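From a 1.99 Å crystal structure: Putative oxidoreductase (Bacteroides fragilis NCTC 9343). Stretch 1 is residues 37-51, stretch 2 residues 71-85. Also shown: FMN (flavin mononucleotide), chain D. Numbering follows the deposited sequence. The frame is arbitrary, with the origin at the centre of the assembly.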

# COMPACT_ATOMS: atom_id res chain seq x y z
N THR A 37 5.55 -5.71 -8.02
CA THR A 37 6.65 -5.52 -7.08
C THR A 37 7.79 -4.80 -7.79
O THR A 37 8.09 -5.12 -8.91
CB THR A 37 7.15 -6.86 -6.50
OG1 THR A 37 8.40 -6.64 -5.86
CG2 THR A 37 7.32 -7.90 -7.61
N MSE A 38 8.40 -3.83 -7.10
CA MSE A 38 9.47 -3.01 -7.68
C MSE A 38 10.62 -3.85 -8.06
O MSE A 38 11.19 -4.56 -7.21
CB MSE A 38 9.97 -1.98 -6.69
CG MSE A 38 10.96 -1.03 -7.29
SE MSE A 38 11.60 0.17 -5.86
CE MSE A 38 13.24 -0.77 -5.46
N GLY A 39 10.99 -3.75 -9.33
CA GLY A 39 12.07 -4.52 -9.92
C GLY A 39 11.89 -6.02 -9.87
O GLY A 39 12.81 -6.76 -10.17
N GLY A 40 10.69 -6.48 -9.54
CA GLY A 40 10.41 -7.90 -9.39
C GLY A 40 11.13 -8.44 -8.17
O GLY A 40 11.33 -9.65 -8.03
N MSE A 41 11.43 -7.55 -7.23
CA MSE A 41 12.27 -7.87 -6.09
C MSE A 41 11.57 -8.50 -4.92
O MSE A 41 12.22 -9.17 -4.15
CB MSE A 41 12.96 -6.62 -5.61
CG MSE A 41 13.88 -6.02 -6.64
SE MSE A 41 14.36 -4.23 -6.19
CE MSE A 41 15.86 -4.53 -5.03
N GLN A 42 10.27 -8.27 -4.79
CA GLN A 42 9.46 -8.79 -3.68
C GLN A 42 10.02 -8.34 -2.36
O GLN A 42 10.57 -9.13 -1.62
CB GLN A 42 9.34 -10.31 -3.69
CG GLN A 42 8.73 -10.80 -4.95
CD GLN A 42 8.44 -12.26 -4.90
OE1 GLN A 42 9.21 -13.06 -5.46
NE2 GLN A 42 7.32 -12.64 -4.27
N LEU A 43 9.81 -7.07 -2.05
CA LEU A 43 10.40 -6.48 -0.84
C LEU A 43 9.57 -6.59 0.44
O LEU A 43 9.35 -5.58 1.18
CB LEU A 43 10.70 -5.01 -1.16
CG LEU A 43 11.59 -4.74 -2.37
CD1 LEU A 43 11.53 -3.25 -2.76
CD2 LEU A 43 12.98 -5.22 -2.12
N TYR A 44 9.18 -7.82 0.74
CA TYR A 44 8.30 -8.11 1.85
C TYR A 44 8.49 -9.51 2.35
O TYR A 44 9.02 -10.39 1.66
CB TYR A 44 6.83 -7.96 1.40
CG TYR A 44 6.51 -8.63 0.07
CD1 TYR A 44 6.22 -9.98 0.00
CD2 TYR A 44 6.53 -7.92 -1.13
CE1 TYR A 44 5.95 -10.60 -1.21
CE2 TYR A 44 6.28 -8.56 -2.36
CZ TYR A 44 5.96 -9.89 -2.37
OH TYR A 44 5.67 -10.55 -3.54
N SER A 45 8.04 -9.70 3.58
CA SER A 45 7.94 -10.99 4.20
C SER A 45 6.61 -10.93 4.92
O SER A 45 6.13 -9.86 5.25
CB SER A 45 9.06 -11.24 5.21
OG SER A 45 10.24 -11.55 4.51
N VAL A 46 6.03 -12.09 5.13
CA VAL A 46 4.77 -12.26 5.82
C VAL A 46 5.00 -13.22 6.97
O VAL A 46 5.35 -14.42 6.77
CB VAL A 46 3.67 -12.86 4.89
CG1 VAL A 46 2.29 -12.90 5.64
CG2 VAL A 46 3.58 -12.08 3.54
N VAL A 47 4.83 -12.73 8.20
CA VAL A 47 4.86 -13.59 9.34
C VAL A 47 3.43 -14.08 9.58
O VAL A 47 2.48 -13.28 9.74
CB VAL A 47 5.41 -12.91 10.60
CG1 VAL A 47 5.44 -13.91 11.70
CG2 VAL A 47 6.80 -12.38 10.34
N VAL A 48 3.28 -15.40 9.58
CA VAL A 48 2.01 -16.10 9.81
C VAL A 48 1.99 -16.57 11.27
O VAL A 48 2.82 -17.36 11.68
CB VAL A 48 1.84 -17.32 8.88
CG1 VAL A 48 0.53 -18.10 9.19
CG2 VAL A 48 1.91 -16.87 7.37
N THR A 49 1.05 -16.00 12.04
CA THR A 49 0.77 -16.31 13.43
C THR A 49 -0.54 -17.10 13.62
O THR A 49 -1.62 -16.60 13.39
CB THR A 49 0.71 -15.02 14.20
OG1 THR A 49 1.98 -14.37 14.05
CG2 THR A 49 0.33 -15.24 15.67
N ARG A 50 -0.41 -18.34 14.04
CA ARG A 50 -1.54 -19.23 14.27
C ARG A 50 -1.61 -19.69 15.73
O ARG A 50 -2.68 -19.93 16.25
CB ARG A 50 -1.42 -20.46 13.37
CG ARG A 50 -1.59 -20.22 11.90
CD ARG A 50 -1.39 -21.53 11.24
NE ARG A 50 -1.69 -21.59 9.82
CZ ARG A 50 -2.90 -21.79 9.31
NH1 ARG A 50 -3.96 -21.87 10.10
NH2 ARG A 50 -3.04 -21.85 8.00
N ASP A 51 -0.45 -19.79 16.38
CA ASP A 51 -0.36 -20.23 17.76
C ASP A 51 -1.06 -19.28 18.73
O ASP A 51 -0.87 -18.07 18.64
CB ASP A 51 1.11 -20.37 18.18
CG ASP A 51 1.26 -20.93 19.59
OD1 ASP A 51 0.81 -22.08 19.80
OD2 ASP A 51 1.81 -20.23 20.47
N ALA A 71 -9.04 -14.47 15.72
CA ALA A 71 -8.87 -14.98 14.35
C ALA A 71 -7.98 -16.21 14.37
O ALA A 71 -7.08 -16.30 15.18
CB ALA A 71 -8.31 -13.92 13.40
N PRO A 72 -8.28 -17.20 13.50
CA PRO A 72 -7.43 -18.35 13.41
C PRO A 72 -6.03 -18.01 12.89
O PRO A 72 -5.03 -18.66 13.28
CB PRO A 72 -8.16 -19.25 12.42
CG PRO A 72 -8.96 -18.37 11.62
CD PRO A 72 -9.44 -17.34 12.60
N VAL A 73 -5.96 -16.97 12.05
CA VAL A 73 -4.71 -16.51 11.43
C VAL A 73 -4.56 -15.00 11.58
O VAL A 73 -5.51 -14.24 11.36
CB VAL A 73 -4.65 -16.89 9.91
CG1 VAL A 73 -3.38 -16.39 9.31
CG2 VAL A 73 -4.82 -18.41 9.72
N VAL A 74 -3.36 -14.59 11.98
CA VAL A 74 -2.93 -13.19 12.08
C VAL A 74 -1.70 -13.12 11.18
O VAL A 74 -0.75 -13.89 11.35
CB VAL A 74 -2.59 -12.76 13.53
CG1 VAL A 74 -2.16 -11.30 13.59
CG2 VAL A 74 -3.80 -13.01 14.40
N LEU A 75 -1.77 -12.24 10.19
CA LEU A 75 -0.68 -12.06 9.24
C LEU A 75 -0.08 -10.71 9.39
O LEU A 75 -0.79 -9.73 9.29
CB LEU A 75 -1.20 -12.16 7.82
CG LEU A 75 -1.83 -13.46 7.38
CD1 LEU A 75 -2.36 -13.24 5.97
CD2 LEU A 75 -0.83 -14.64 7.43
N THR A 76 1.22 -10.68 9.70
CA THR A 76 2.00 -9.43 9.81
C THR A 76 2.78 -9.28 8.52
O THR A 76 3.72 -10.05 8.26
CB THR A 76 2.92 -9.44 11.04
OG1 THR A 76 2.14 -9.64 12.23
CG2 THR A 76 3.70 -8.12 11.15
N PHE A 77 2.34 -8.33 7.68
CA PHE A 77 3.02 -7.98 6.43
C PHE A 77 4.18 -7.01 6.71
O PHE A 77 3.98 -5.87 7.13
CB PHE A 77 2.02 -7.39 5.45
CG PHE A 77 0.96 -8.35 5.03
CD1 PHE A 77 -0.23 -8.45 5.75
CD2 PHE A 77 1.14 -9.15 3.92
CE1 PHE A 77 -1.20 -9.32 5.38
CE2 PHE A 77 0.18 -10.02 3.55
CZ PHE A 77 -1.02 -10.11 4.30
N CYS A 78 5.39 -7.47 6.45
CA CYS A 78 6.60 -6.71 6.69
C CYS A 78 7.35 -6.26 5.44
O CYS A 78 7.54 -7.05 4.49
CB CYS A 78 7.57 -7.58 7.50
SG CYS A 78 6.85 -8.21 8.99
N ALA A 79 7.75 -4.99 5.46
CA ALA A 79 8.66 -4.41 4.47
C ALA A 79 9.95 -5.19 4.72
O ALA A 79 10.34 -5.36 5.84
CB ALA A 79 8.86 -2.92 4.75
N ASP A 80 10.59 -5.70 3.68
CA ASP A 80 11.79 -6.53 3.87
C ASP A 80 12.78 -6.28 2.76
O ASP A 80 12.57 -6.69 1.60
CB ASP A 80 11.37 -8.00 3.93
CG ASP A 80 12.50 -8.97 4.23
OD1 ASP A 80 13.64 -8.70 3.89
OD2 ASP A 80 12.21 -10.07 4.78
N PHE A 81 13.83 -5.56 3.10
CA PHE A 81 15.00 -5.39 2.22
C PHE A 81 16.14 -6.31 2.67
O PHE A 81 17.14 -6.46 1.96
CB PHE A 81 15.49 -3.92 2.14
CG PHE A 81 15.27 -3.31 0.80
CD1 PHE A 81 16.04 -3.75 -0.27
CD2 PHE A 81 14.38 -2.30 0.61
CE1 PHE A 81 15.89 -3.19 -1.53
CE2 PHE A 81 14.23 -1.73 -0.64
CZ PHE A 81 14.98 -2.19 -1.72
N ARG A 82 15.94 -6.99 3.80
CA ARG A 82 16.94 -7.87 4.36
C ARG A 82 17.22 -9.06 3.46
O ARG A 82 18.39 -9.40 3.22
CB ARG A 82 16.50 -8.40 5.72
CG ARG A 82 17.56 -9.30 6.35
CD ARG A 82 17.20 -9.63 7.74
NE ARG A 82 18.30 -10.27 8.43
CZ ARG A 82 19.24 -9.63 9.11
NH1 ARG A 82 19.25 -8.31 9.20
NH2 ARG A 82 20.20 -10.33 9.68
N ARG A 83 16.16 -9.74 3.04
CA ARG A 83 16.36 -10.88 2.15
C ARG A 83 17.14 -10.46 0.90
O ARG A 83 18.13 -11.12 0.52
CB ARG A 83 15.03 -11.54 1.81
CG ARG A 83 15.16 -12.74 0.87
CD ARG A 83 13.82 -13.40 0.69
NE ARG A 83 12.90 -12.42 0.23
CZ ARG A 83 11.84 -11.92 0.88
NH1 ARG A 83 11.37 -12.40 2.01
NH2 ARG A 83 11.16 -10.97 0.28
N PHE A 84 16.75 -9.36 0.26
CA PHE A 84 17.50 -8.90 -0.91
C PHE A 84 18.95 -8.53 -0.57
O PHE A 84 19.84 -8.85 -1.32
CB PHE A 84 16.83 -7.70 -1.59
CG PHE A 84 17.41 -7.42 -2.93
CD1 PHE A 84 17.17 -8.30 -3.97
CD2 PHE A 84 18.23 -6.32 -3.14
CE1 PHE A 84 17.72 -8.10 -5.24
CE2 PHE A 84 18.78 -6.09 -4.39
CZ PHE A 84 18.54 -7.00 -5.45
N CYS A 85 19.21 -7.86 0.56
CA CYS A 85 20.58 -7.52 0.88
C CYS A 85 21.41 -8.72 1.16
O CYS A 85 22.60 -8.69 0.88
CB CYS A 85 20.68 -6.55 2.05
SG CYS A 85 19.95 -4.98 1.59
N1 FMN D . 7.37 -0.97 -13.91
C2 FMN D . 7.96 -0.10 -14.84
O2 FMN D . 8.10 -0.41 -16.04
N3 FMN D . 8.44 1.13 -14.43
C4 FMN D . 8.33 1.56 -13.10
O4 FMN D . 8.36 2.80 -12.94
C4A FMN D . 7.74 0.69 -12.15
N5 FMN D . 7.61 1.06 -10.80
C5A FMN D . 6.98 0.21 -9.87
C6 FMN D . 6.86 0.61 -8.52
C7 FMN D . 6.24 -0.20 -7.57
C7M FMN D . 5.47 0.51 -6.47
C8 FMN D . 5.76 -1.45 -7.98
C8M FMN D . 4.79 -2.15 -7.11
C9 FMN D . 5.89 -1.87 -9.30
C9A FMN D . 6.50 -1.05 -10.28
N10 FMN D . 6.63 -1.43 -11.64
C10 FMN D . 7.25 -0.58 -12.57
C1' FMN D . 6.22 -2.78 -12.13
C2' FMN D . 7.26 -3.80 -11.67
O2' FMN D . 8.51 -3.55 -12.30
C3' FMN D . 6.70 -5.20 -11.95
O3' FMN D . 5.60 -5.43 -11.09
C4' FMN D . 7.74 -6.31 -11.79
O4' FMN D . 8.56 -6.37 -12.94
C5' FMN D . 7.08 -7.67 -11.67
O5' FMN D . 6.33 -7.84 -12.85
P FMN D . 4.78 -8.32 -12.89
O1P FMN D . 4.65 -9.63 -12.15
O2P FMN D . 4.42 -8.57 -14.35
O3P FMN D . 3.93 -7.22 -12.27
O HOH W 1 13.39 -10.15 -2.01
O HOH W 2 1.91 -12.33 12.43
O HOH W 3 -4.83 -21.27 12.80

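How do the two backbones pair? Strand 44-49 runs antiparallel to strand 73-80, with 151° between their directions, and the bonding alternates along the register. Ser45, Val47 and Thr49 face Cys78, Thr76 and Val74 as hydrogen-bonded pairs, each closed by two bonds: Ser45 N to Cys78 O and Cys78 N to Ser45 O are both 2.8 Å, for example. At the non-bonded positions between them, CA-H groups approach carbonyls instead, as in Val46 CA to Thr76 O at 3.5 Å. One further backbone bond, Asp80 N to Leu43 O at 2.8 Å, extends the ladder just before Tyr44.

What do the two faces of this ribbon carry? Val46, Val48, Leu75 and Phe77 share one face and pack as apolar side chains; Leu75 CD2 lies 3.5 Å from Val48 CG2 and 4.0 Å from Val46 CG1. The other face is more mixed. There a water donates to Val47 O (2.9 Å) and Thr49 OG1 (2.6 Å) and also bonds Thr76 OG1 (2.7 Å), linking both strands.

How is the polar end of the contact held? Arg83 reaches back from the helix, its NH2 donating to Tyr44 O at 2.6 Å and, weakly, to Gln42 O at 2.7 Å, so a single side chain gathers carbonyls from the turn and the strand. Ser45 OG donates a very short bond to Asp80 OD2, 2.5 Å, while Asp80 OD1 accepts from Arg83 N at 2.9 Å, capping the helix. Asp80 thus ties the strand pairing to the helix start.

What fills the space beside the helix? Selenomethionine Met41 sets CE over the face of the Phe84 ring, 3.5 Å from its centroid. Leu43 CD2 similarly covers a face of Phe81, 3.7 Å from the ring centroid, so methyl groups meet both aromatic rings.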